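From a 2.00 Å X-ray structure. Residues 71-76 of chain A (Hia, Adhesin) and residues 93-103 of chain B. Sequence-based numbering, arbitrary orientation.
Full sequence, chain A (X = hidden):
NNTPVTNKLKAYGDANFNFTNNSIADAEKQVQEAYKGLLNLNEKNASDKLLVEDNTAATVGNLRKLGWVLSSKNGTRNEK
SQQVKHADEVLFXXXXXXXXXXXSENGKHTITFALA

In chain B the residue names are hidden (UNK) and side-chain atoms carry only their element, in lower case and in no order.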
# COMPACT_ATOMS: atom_id res chain seq x y z
N SER A 71 0.34 8.43 9.48
CA SER A 71 0.57 9.26 10.66
C SER A 71 -0.39 10.43 10.73
O SER A 71 -0.85 10.92 9.69
CB SER A 71 2.00 9.79 10.64
OG SER A 71 2.92 8.72 10.75
N SER A 72 -0.70 10.87 11.95
CA SER A 72 -1.48 12.08 12.17
C SER A 72 -0.76 12.90 13.21
O SER A 72 -0.21 12.35 14.18
CB SER A 72 -2.89 11.75 12.68
OG SER A 72 -2.84 11.13 13.95
N LYS A 73 -0.77 14.20 13.02
CA LYS A 73 -0.12 15.12 13.93
C LYS A 73 -1.03 16.33 14.14
O LYS A 73 -1.37 17.02 13.18
CB LYS A 73 1.22 15.55 13.35
CG LYS A 73 1.90 16.70 14.06
CD LYS A 73 3.17 17.09 13.32
CE LYS A 73 3.79 18.35 13.91
NZ LYS A 73 4.12 18.18 15.35
N ASN A 74 -1.45 16.57 15.37
CA ASN A 74 -2.27 17.74 15.63
C ASN A 74 -1.44 18.87 16.19
O ASN A 74 -0.81 18.73 17.24
CB ASN A 74 -3.43 17.41 16.56
CG ASN A 74 -4.52 18.45 16.49
OD1 ASN A 74 -5.12 18.81 17.50
ND2 ASN A 74 -4.78 18.97 15.29
N GLY A 75 -1.43 19.99 15.47
CA GLY A 75 -0.67 21.15 15.87
C GLY A 75 0.77 20.83 16.22
O GLY A 75 1.54 20.39 15.37
N THR A 76 1.12 21.04 17.48
CA THR A 76 2.50 20.94 17.94
C THR A 76 2.86 19.55 18.45
O THR A 76 4.04 19.18 18.48
CB THR A 76 2.76 21.96 19.07
OG1 THR A 76 2.44 23.28 18.61
CG2 THR A 76 4.21 21.91 19.52
N UNK B 93 -1.64 16.10 8.78
CA UNK B 93 -1.34 17.09 9.80
C UNK B 93 -2.46 18.12 9.89
O UNK B 93 -2.82 18.76 8.90
o UNK B 93 2.64 19.66 11.15
c UNK B 93 1.83 19.31 10.26
c UNK B 93 -0.01 17.78 9.47
o UNK B 93 1.97 19.61 9.05
c UNK B 93 0.62 18.49 10.66
N UNK B 94 -3.02 18.28 11.09
CA UNK B 94 -4.10 19.22 11.32
C UNK B 94 -3.67 20.46 12.09
O UNK B 94 -3.23 20.38 13.25
N UNK B 95 -3.81 21.60 11.44
CA UNK B 95 -3.51 22.89 12.06
C UNK B 95 -4.82 23.62 12.33
O UNK B 95 -5.89 23.05 12.13
n UNK B 95 -0.42 25.25 7.61
c UNK B 95 -2.64 23.73 11.13
c UNK B 95 -1.16 24.43 8.62
c UNK B 95 -3.33 24.13 9.85
c UNK B 95 -2.47 25.08 9.04
N UNK B 96 -4.74 24.87 12.77
CA UNK B 96 -5.92 25.66 13.08
C UNK B 96 -6.83 25.94 11.89
O UNK B 96 -6.38 26.42 10.83
N UNK B 97 -8.11 25.64 12.05
CA UNK B 97 -8.63 25.04 13.28
C UNK B 97 -9.19 23.65 13.01
O UNK B 97 -10.29 23.31 13.45
N UNK B 98 -8.41 22.86 12.28
CA UNK B 98 -8.77 21.49 11.95
C UNK B 98 -8.09 20.51 12.91
O UNK B 98 -6.86 20.45 12.98
c UNK B 98 -8.73 22.23 9.54
c UNK B 98 -8.92 19.78 10.12
c UNK B 98 -8.33 21.13 10.53
N UNK B 99 -8.91 19.75 13.63
CA UNK B 99 -8.42 18.69 14.52
C UNK B 99 -8.30 17.36 13.77
O UNK B 99 -9.28 16.88 13.21
n UNK B 99 -10.11 18.04 18.67
c UNK B 99 -9.99 17.12 17.73
c UNK B 99 -8.97 17.39 16.64
o UNK B 99 -10.66 16.08 17.73
c UNK B 99 -9.36 18.52 15.71
N UNK B 100 -7.10 16.79 13.77
CA UNK B 100 -6.85 15.49 13.15
C UNK B 100 -6.38 14.45 14.17
O UNK B 100 -5.26 14.51 14.67
c UNK B 100 -4.48 16.11 12.62
c UNK B 100 -5.59 14.24 11.37
c UNK B 100 -5.79 15.59 12.04
N UNK B 101 -7.24 13.48 14.48
CA UNK B 101 -6.90 12.44 15.45
C UNK B 101 -6.99 11.06 14.80
O UNK B 101 -7.68 10.89 13.81
o UNK B 101 -9.16 12.11 16.30
c UNK B 101 -7.84 12.51 16.67
c UNK B 101 -7.88 13.94 17.22
N UNK B 102 -6.29 10.08 15.35
CA UNK B 102 -6.31 8.75 14.76
C UNK B 102 -6.40 7.61 15.77
O UNK B 102 -5.77 7.65 16.82
c UNK B 102 -5.11 8.54 13.82
o UNK B 102 -3.89 8.59 14.53
N UNK B 103 -7.19 6.60 15.43
CA UNK B 103 -7.27 5.39 16.21
C UNK B 103 -6.92 4.23 15.31
O UNK B 103 -6.89 4.37 14.09
c UNK B 103 -9.74 5.35 15.74
o UNK B 103 -8.76 3.85 17.35
c UNK B 103 -8.67 5.17 16.81

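Position 93 carries three side-chain carbons in a row, the last bearing two oxygens, which is a carboxylate on a two-carbon stem: E93(B). It pairs with K73(A) in a parallel bridge, CA to CA 4.7 Å, and both side chains lie on the same face of the sheet. There K73(A) CE comes within 3.3 Å of E93(B) OE2, while K73(A) NZ makes weak bonds to the carbonyls of G75(A) and T76(A).

Position 94 has no side-chain atoms, so it is G94(B). Its N donates to K73(A) O (2.9 Å, 157°) and its O accepts from G75(A) N (2.9 Å, 167°). An ideal CB on G94(B) would sit tightly against N74(A) ND2 and would clash with a side-chain carbon of position 100, so a side chain has no room here.

Position 95 shows four carbons in a row ending in nitrogen, hence K95(B); its CA-to-CB bond points away from chain A. Positions 96 and 97 both lack side-chain atoms and are G96(B) and G97(B), joined by a cis peptide bond. Neither touches chain A, and an ideal CB on either would meet nothing of that stretch within 5.5 Å.

Position 98 has one carbon carrying two more, the branched hydrocarbon of V98(B). Its N closes the turn on K95(B) O at 2.5 Å.

Position 99 has three carbons, the third bearing one oxygen and one nitrogen: an amide, Q99(B). Its CB points away, yet Q99(B) CA lies 3.7 Å from N74(A) ND2.

Position 100 again has one carbon carrying two, giving V100(B). CG1 approaches K73(A) O at 3.3 Å and CG2 approaches S72(A) CB at 3.9 Å.

Position 101 has a carbon bearing one oxygen and one carbon, so it is T101(B), directed away. Position 102 has one carbon then one oxygen, S102(B); its OG is 2.8 Å from S72(A) OG, a hydrogen bond in which either hydroxyl could donate. Position 103 repeats the oxygen-and-carbon branch, T103(B), out of reach.

The contact therefore has two parts. Strand 71-74 runs parallel to the short strand at 93-94, where the two backbone bonds of G94(B) fix the register. Strand 99-103 crosses at 140° between N-to-C directions, with axes 6.0 Å apart at closest approach, and adds the packing of V100(B) and the serine pair. N74(A) ND2 reaches into the junction, 2.9 Å from G94(B) O and 3.4 Å from V98(B) O. Together the stretches bury 423 Å².

Chain B 93-103: EGKGGVQVTST
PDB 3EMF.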